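Long-range contacts in StAR-related lipid transfer protein 13 (Homo sapiens, PDB 2PSO), which activates the GTPase activity of RhoA, and perhaps of Cdc42, and carries the lipid-binding START domain described here: residues 51-55 with 75-79; 137-141 with 153-158. One frame throughout, in Å; residues are numbered along the deposited sequence.

Both contacts belong to the START domain of this larger protein and reach the same curled sheet. Interaction 1 comes first along the chain and closes before interaction 2 opens. Their centres are about 21 Å apart, on opposite sides of the centre of the chain, and their nearest atoms are about 10 Å apart. Interaction 1 links residues 51-55, on the short strand 53-55, to strand 76-83, with strand 62-66 pairing to both. Interaction 2 joins the neighbouring strands 134-143 and 151-157. Strands 169-182 and 188-196 carry the sheet from one to the other. Each contact packs its own part of the curved sheet. In START domains this sheet wraps around the lipid-binding cavity.

Interaction 1. Residues 51-55 with 75-79; sequences GWVTC and KLWKA
Lys78 runs across the indole of Trp52, the two side chains at about a right angle. Its CB starts the contact, 3.6 Å from Trp52 CZ3 and over the ring face. The chain first leaves extended, with CG trans to the backbone N (chi1 179°). CD lies above the CE2-CZ2 bond of Trp52, 3.9 Å from both atoms. Bends at chi3 and chi4 then bring CE over the five-membered ring, 3.6 Å from its centroid and nearly on the ring normal. This is a CH-pi contact. NZ continues along the same normal and stands 4.9 Å from that centroid, in cation-pi geometry.

The six-membered end of Trp52 meets Leu76. The Leu76 carbonyl O lies at the ring edge, near CZ3, and Leu76 CD2 packs 3.7 Å from Trp52 CH2. Cys55 SG comes to the edge of the Trp77 ring, 4.1 Å from CZ3, a sulfur-aromatic contact. The two segments do not pair as strands. Strand 62-66 lies between them and bonds to both, and its Lys66 makes a further cation-pi contact with Trp52. This packing lies at one end of the START-domain sheet, where Trp52 and Lys78 also touch Ile193 of strand 188-196.

The methylenes of Lys78 thus supply the close packing. Further out, the charge on NZ probably adds some electrostatic attraction to the pi face.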
ATOM      1  N   GLY A  51     -10.656  13.736  -7.375  1.00 46.25           N
ATOM      2  CA  GLY A  51     -10.189  13.490  -6.007  1.00 43.66           C
ATOM      3  C   GLY A  51     -10.606  12.143  -5.419  1.00 41.37           C
ATOM      4  O   GLY A  51     -10.839  11.171  -6.146  1.00 41.95           O
ATOM      5  N   TRP A  52     -10.741  12.090  -4.101  1.00 37.30           N
ATOM      6  CA  TRP A  52     -10.850  10.800  -3.433  1.00 35.62           C
ATOM      7  C   TRP A  52     -12.268  10.287  -3.282  1.00 32.46           C
ATOM      8  O   TRP A  52     -13.090  10.930  -2.642  1.00 35.16           O
ATOM      9  CB  TRP A  52     -10.147  10.826  -2.063  1.00 34.98           C
ATOM     10  CG  TRP A  52      -8.630  10.958  -2.150  1.00 35.07           C
ATOM     11  CD1 TRP A  52      -7.900  12.071  -1.866  1.00 35.41           C
ATOM     12  CD2 TRP A  52      -7.684   9.948  -2.549  1.00 33.40           C
ATOM     13  NE1 TRP A  52      -6.567  11.823  -2.066  1.00 37.40           N
ATOM     14  CE2 TRP A  52      -6.404  10.526  -2.476  1.00 35.48           C
ATOM     15  CE3 TRP A  52      -7.796   8.620  -2.954  1.00 33.71           C
ATOM     16  CZ2 TRP A  52      -5.237   9.826  -2.804  1.00 33.37           C
ATOM     17  CZ3 TRP A  52      -6.634   7.924  -3.270  1.00 35.40           C
ATOM     18  CH2 TRP A  52      -5.373   8.535  -3.196  1.00 33.93           C
ATOM     19  N   VAL A  53     -12.541   9.109  -3.838  1.00 28.99           N
ATOM     20  CA  VAL A  53     -13.861   8.479  -3.695  1.00 30.68           C
ATOM     21  C   VAL A  53     -13.881   7.437  -2.577  1.00 31.15           C
ATOM     22  O   VAL A  53     -13.223   6.402  -2.699  1.00 36.02           O
ATOM     23  CB  VAL A  53     -14.288   7.773  -4.996  1.00 29.91           C
ATOM     24  CG1 VAL A  53     -15.597   7.039  -4.789  1.00 26.19           C
ATOM     25  CG2 VAL A  53     -14.383   8.774  -6.136  1.00 28.77           C
ATOM     26  N   THR A  54     -14.648   7.686  -1.514  1.00 26.15           N
ATOM     27  CA  THR A  54     -14.616   6.824  -0.331  1.00 25.54           C
ATOM     28  C   THR A  54     -15.284   5.449  -0.489  1.00 24.60           C
ATOM     29  O   THR A  54     -16.142   5.265  -1.318  1.00 27.67           O
ATOM     30  CB  THR A  54     -15.115   7.582   0.934  1.00 27.38           C
ATOM     31  OG1 THR A  54     -16.541   7.522   1.047  1.00 28.14           O
ATOM     32  CG2 THR A  54     -14.680   9.037   0.869  1.00 28.27           C
ATOM     33  N   CYS A  55     -14.862   4.469   0.300  1.00 27.90           N
ATOM     34  CA  CYS A  55     -15.446   3.132   0.244  1.00 29.54           C
ATOM     35  C   CYS A  55     -15.846   2.628   1.605  1.00 32.43           C
ATOM     36  O   CYS A  55     -15.447   3.173   2.627  1.00 33.77           O
ATOM     37  CB  CYS A  55     -14.467   2.125  -0.325  1.00 29.66           C
ATOM     38  SG  CYS A  55     -13.763   2.637  -1.860  1.00 34.24           S
ATOM     39  N   LYS A  75      -6.154   1.944 -10.275  1.00 48.05           N
ATOM     40  CA  LYS A  75      -6.523   2.996  -9.348  1.00 47.11           C
ATOM     41  C   LYS A  75      -5.421   3.298  -8.331  1.00 44.41           C
ATOM     42  O   LYS A  75      -4.544   2.467  -8.059  1.00 44.67           O
ATOM     43  CB  LYS A  75      -7.837   2.642  -8.651  1.00 48.55           C
ATOM     44  CG  LYS A  75      -9.051   2.815  -9.545  1.00 52.66           C
ATOM     45  CD  LYS A  75     -10.251   2.016  -9.034  1.00 57.04           C
ATOM     46  CE  LYS A  75     -11.292   1.800 -10.136  1.00 58.83           C
ATOM     47  NZ  LYS A  75     -12.594   1.323  -9.592  1.00 59.28           N
ATOM     48  N   LEU A  76      -5.458   4.507  -7.795  1.00 38.68           N
ATOM     49  CA  LEU A  76      -4.581   4.877  -6.715  1.00 36.04           C
ATOM     50  C   LEU A  76      -5.400   4.714  -5.460  1.00 36.05           C
ATOM     51  O   LEU A  76      -6.435   5.356  -5.323  1.00 40.46           O
ATOM     52  CB  LEU A  76      -4.208   6.340  -6.852  1.00 34.98           C
ATOM     53  CG  LEU A  76      -3.174   6.891  -5.882  1.00 34.19           C
ATOM     54  CD1 LEU A  76      -1.844   6.180  -6.103  1.00 33.38           C
ATOM     55  CD2 LEU A  76      -3.009   8.399  -6.086  1.00 34.20           C
ATOM     56  N   TRP A  77      -4.960   3.876  -4.538  1.00 33.61           N
ATOM     57  CA  TRP A  77      -5.708   3.699  -3.293  1.00 31.62           C
ATOM     58  C   TRP A  77      -5.119   4.403  -2.090  1.00 29.15           C
ATOM     59  O   TRP A  77      -3.955   4.774  -2.082  1.00 26.63           O
ATOM     60  CB  TRP A  77      -5.811   2.242  -2.957  1.00 31.99           C
ATOM     61  CG  TRP A  77      -6.545   1.470  -3.958  1.00 34.57           C
ATOM     62  CD1 TRP A  77      -6.035   0.859  -5.063  1.00 33.59           C
ATOM     63  CD2 TRP A  77      -7.942   1.191  -3.949  1.00 34.02           C
ATOM     64  NE1 TRP A  77      -7.030   0.192  -5.728  1.00 33.50           N
ATOM     65  CE2 TRP A  77      -8.212   0.385  -5.064  1.00 31.76           C
ATOM     66  CE3 TRP A  77      -8.995   1.545  -3.099  1.00 35.03           C
ATOM     67  CZ2 TRP A  77      -9.485  -0.070  -5.356  1.00 31.98           C
ATOM     68  CZ3 TRP A  77     -10.264   1.085  -3.387  1.00 33.43           C
ATOM     69  CH2 TRP A  77     -10.499   0.290  -4.507  1.00 33.08           C
ATOM     70  N   LYS A  78      -5.942   4.549  -1.058  1.00 29.33           N
ATOM     71  CA  LYS A  78      -5.559   5.242   0.158  1.00 27.94           C
ATOM     72  C   LYS A  78      -6.269   4.627   1.344  1.00 27.73           C
ATOM     73  O   LYS A  78      -7.468   4.812   1.489  1.00 33.18           O
ATOM     74  CB  LYS A  78      -5.927   6.717   0.056  1.00 25.37           C
ATOM     75  CG  LYS A  78      -5.590   7.522   1.284  1.00 27.51           C
ATOM     76  CD  LYS A  78      -5.623   9.016   0.999  1.00 29.57           C
ATOM     77  CE  LYS A  78      -7.026   9.567   1.063  1.00 30.49           C
ATOM     78  NZ  LYS A  78      -7.460   9.748   2.477  1.00 31.52           N
ATOM     79  N   ALA A  79      -5.531   3.909   2.190  1.00 28.75           N
ATOM     80  CA  ALA A  79      -6.084   3.343   3.428  1.00 29.92           C
ATOM     81  C   ALA A  79      -5.503   3.967   4.700  1.00 34.06           C
ATOM     82  O   ALA A  79      -4.349   4.397   4.710  1.00 37.33           O
ATOM     83  CB  ALA A  79      -5.912   1.854   3.456  1.00 26.03           C
TER

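Interaction 2. Residues 137-141 with 153-158; sequences VVLRT and LVSLSV
Leu139 lies side by side with Leu156, both side chains pointing the same way, and its CD2 is 3.9 Å from Leu156 CD1. A chi1 of 178° swings Leu139 CG away from its own N and along Leu156. Its CB also meets Val158 CG1. Thr141 and Val154 pack in the same manner on this face, methyl to methyl, with 3.5 Å between Thr141 CG2 and Val154 CG2.

Beneath these side chains runs the backbone of an antiparallel beta hairpin, strands 134-143 and 151-157 of the START helix-grip fold. Within 137-141 and 153-158, Leu139 with Leu156 and Thr141 with Val154 are hydrogen-bonded pairs. Leu139 N reaches Leu156 O at 2.8 Å, and Val154 N reaches Thr141 O at 2.9 Å with an N-H...O angle of 173°. Val158 N closes the far end on Val137 O.

Arg140 and Ser155, a non-hydrogen-bonded pair, project from the other face. There Leu153 CD1 touches Arg140 CB at 3.7 Å, while the guanidinium group continues to a salt bridge with Glu119 and a cation-pi contact with Tyr121. Leu153 also rests on helix 87-96.

The two methyls of Val138 divide their contacts. CG1 meets Ser155 CB at 3.7 Å, and CG2 lies against Leu156 O. With an alanine here both methyls go, and Ser155 CB and the Leu156 carbonyl would probably be left with a gap beside them. Ser157, the non-hydrogen-bonded partner of Val138, has a side chain that diverges from it. Its OG hydrogen-bonds to the backbone N of Val173 on strand 169-182.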
ATOM      1  N   VAL A 137      11.123  -5.510  -5.712  1.00 25.39           N
ATOM      2  CA  VAL A 137      12.461  -4.978  -5.667  1.00 21.21           C
ATOM      3  C   VAL A 137      12.234  -3.513  -5.800  1.00 21.68           C
ATOM      4  O   VAL A 137      11.719  -3.041  -6.796  1.00 25.56           O
ATOM      5  CB  VAL A 137      13.324  -5.439  -6.853  1.00 19.07           C
ATOM      6  CG1 VAL A 137      14.692  -4.755  -6.807  1.00 12.97           C
ATOM      7  CG2 VAL A 137      13.451  -6.965  -6.865  1.00 13.89           C
ATOM      8  N   VAL A 138      12.634  -2.774  -4.792  1.00 23.92           N
ATOM      9  CA  VAL A 138      12.122  -1.451  -4.629  1.00 22.02           C
ATOM     10  C   VAL A 138      13.215  -0.481  -4.180  1.00 23.02           C
ATOM     11  O   VAL A 138      14.134  -0.870  -3.474  1.00 28.86           O
ATOM     12  CB  VAL A 138      10.975  -1.560  -3.644  1.00 21.51           C
ATOM     13  CG1 VAL A 138      11.023  -0.474  -2.606  1.00 24.68           C
ATOM     14  CG2 VAL A 138       9.694  -1.571  -4.398  1.00 18.41           C
ATOM     15  N   LEU A 139      13.160   0.754  -4.662  1.00 21.44           N
ATOM     16  CA  LEU A 139      13.915   1.848  -4.090  1.00 21.34           C
ATOM     17  C   LEU A 139      13.069   2.440  -2.923  1.00 25.13           C
ATOM     18  O   LEU A 139      11.952   2.890  -3.157  1.00 33.10           O
ATOM     19  CB  LEU A 139      14.107   2.875  -5.199  1.00 19.62           C
ATOM     20  CG  LEU A 139      14.826   4.207  -4.954  1.00 20.98           C
ATOM     21  CD1 LEU A 139      16.288   3.979  -4.685  1.00 19.47           C
ATOM     22  CD2 LEU A 139      14.664   5.140  -6.158  1.00 18.10           C
ATOM     23  N   ARG A 140      13.532   2.400  -1.675  1.00 23.30           N
ATOM     24  CA  ARG A 140      12.765   3.024  -0.569  1.00 17.69           C
ATOM     25  C   ARG A 140      13.620   4.103  -0.010  1.00 16.69           C
ATOM     26  O   ARG A 140      14.826   3.927   0.116  1.00 20.05           O
ATOM     27  CB  ARG A 140      12.530   2.101   0.644  1.00 16.99           C
ATOM     28  CG  ARG A 140      12.460   0.654   0.382  1.00 20.11           C
ATOM     29  CD  ARG A 140      12.929  -0.074   1.580  1.00 23.71           C
ATOM     30  NE  ARG A 140      11.872  -0.827   2.232  1.00 27.95           N
ATOM     31  CZ  ARG A 140      12.056  -1.556   3.321  1.00 28.07           C
ATOM     32  NH1 ARG A 140      11.038  -2.202   3.857  1.00 31.70           N
ATOM     33  NH2 ARG A 140      13.264  -1.653   3.861  1.00 29.70           N
ATOM     34  N   THR A 141      13.001   5.185   0.412  1.00 11.08           N
ATOM     35  CA  THR A 141      13.714   6.158   1.161  1.00 16.35           C
ATOM     36  C   THR A 141      12.777   6.523   2.298  1.00 17.85           C
ATOM     37  O   THR A 141      11.573   6.365   2.161  1.00 23.46           O
ATOM     38  CB  THR A 141      14.133   7.378   0.257  1.00 21.72           C
ATOM     39  OG1 THR A 141      14.533   8.495   1.070  1.00 25.80           O
ATOM     40  CG2 THR A 141      13.016   7.808  -0.669  1.00 18.54           C
ATOM     41  N   LEU A 153       7.603   6.954   4.540  1.00 19.46           N
ATOM     42  CA  LEU A 153       8.405   5.974   3.837  1.00 17.81           C
ATOM     43  C   LEU A 153       7.888   5.925   2.382  1.00 13.88           C
ATOM     44  O   LEU A 153       6.705   5.785   2.159  1.00 22.27           O
ATOM     45  CB  LEU A 153       8.352   4.622   4.588  1.00  9.50           C
ATOM     46  CG  LEU A 153       8.818   3.396   3.790  1.00 14.96           C
ATOM     47  CD1 LEU A 153      10.248   3.477   3.233  1.00  8.51           C
ATOM     48  CD2 LEU A 153       8.602   2.100   4.550  1.00 16.70           C
ATOM     49  N   VAL A 154       8.749   6.051   1.397  1.00  9.84           N
ATOM     50  CA  VAL A 154       8.283   5.975   0.011  1.00 13.42           C
ATOM     51  C   VAL A 154       9.043   4.952  -0.845  1.00 16.15           C
ATOM     52  O   VAL A 154      10.271   4.737  -0.703  1.00 13.01           O
ATOM     53  CB  VAL A 154       8.315   7.335  -0.756  1.00 14.09           C
ATOM     54  CG1 VAL A 154       8.086   8.563   0.159  1.00 12.82           C
ATOM     55  CG2 VAL A 154       9.589   7.449  -1.484  1.00 12.00           C
ATOM     56  N   SER A 155       8.292   4.314  -1.738  1.00 14.02           N
ATOM     57  CA  SER A 155       8.831   3.218  -2.488  1.00 14.63           C
ATOM     58  C   SER A 155       8.434   3.235  -3.955  1.00 14.85           C
ATOM     59  O   SER A 155       7.392   3.770  -4.313  1.00 17.02           O
ATOM     60  CB  SER A 155       8.346   1.924  -1.842  1.00 17.93           C
ATOM     61  OG  SER A 155       8.696   1.879  -0.477  1.00 12.96           O
ATOM     62  N   LEU A 156       9.261   2.649  -4.811  1.00 16.06           N
ATOM     63  CA  LEU A 156       8.875   2.449  -6.213  1.00 17.28           C
ATOM     64  C   LEU A 156       9.738   1.338  -6.724  1.00 19.20           C
ATOM     65  O   LEU A 156      10.854   1.198  -6.271  1.00 24.96           O
ATOM     66  CB  LEU A 156       9.096   3.706  -7.039  1.00 16.10           C
ATOM     67  CG  LEU A 156      10.422   4.428  -6.797  1.00 17.52           C
ATOM     68  CD1 LEU A 156      11.353   4.268  -7.989  1.00 19.45           C
ATOM     69  CD2 LEU A 156      10.179   5.884  -6.508  1.00 14.47           C
ATOM     70  N   SER A 157       9.205   0.526  -7.623  1.00 22.13           N
ATOM     71  CA  SER A 157       9.864  -0.692  -8.066  1.00 24.46           C
ATOM     72  C   SER A 157      11.012  -0.333  -8.966  1.00 26.82           C
ATOM     73  O   SER A 157      10.942   0.662  -9.692  1.00 31.88           O
ATOM     74  CB  SER A 157       8.880  -1.626  -8.802  1.00 27.43           C
ATOM     75  OG  SER A 157       8.067  -2.395  -7.906  1.00 27.04           O
ATOM     76  N   VAL A 158      12.085  -1.111  -8.892  1.00 26.18           N
ATOM     77  CA  VAL A 158      13.213  -0.942  -9.799  1.00 27.65           C
ATOM     78  C   VAL A 158      13.717  -2.318 -10.161  1.00 27.18           C
ATOM     79  O   VAL A 158      13.159  -3.313  -9.709  1.00 30.78           O
ATOM     80  CB  VAL A 158      14.373  -0.163  -9.143  1.00 28.86           C
ATOM     81  CG1 VAL A 158      13.944   1.247  -8.760  1.00 27.38           C
ATOM     82  CG2 VAL A 158      14.872  -0.905  -7.928  1.00 30.45           C
TER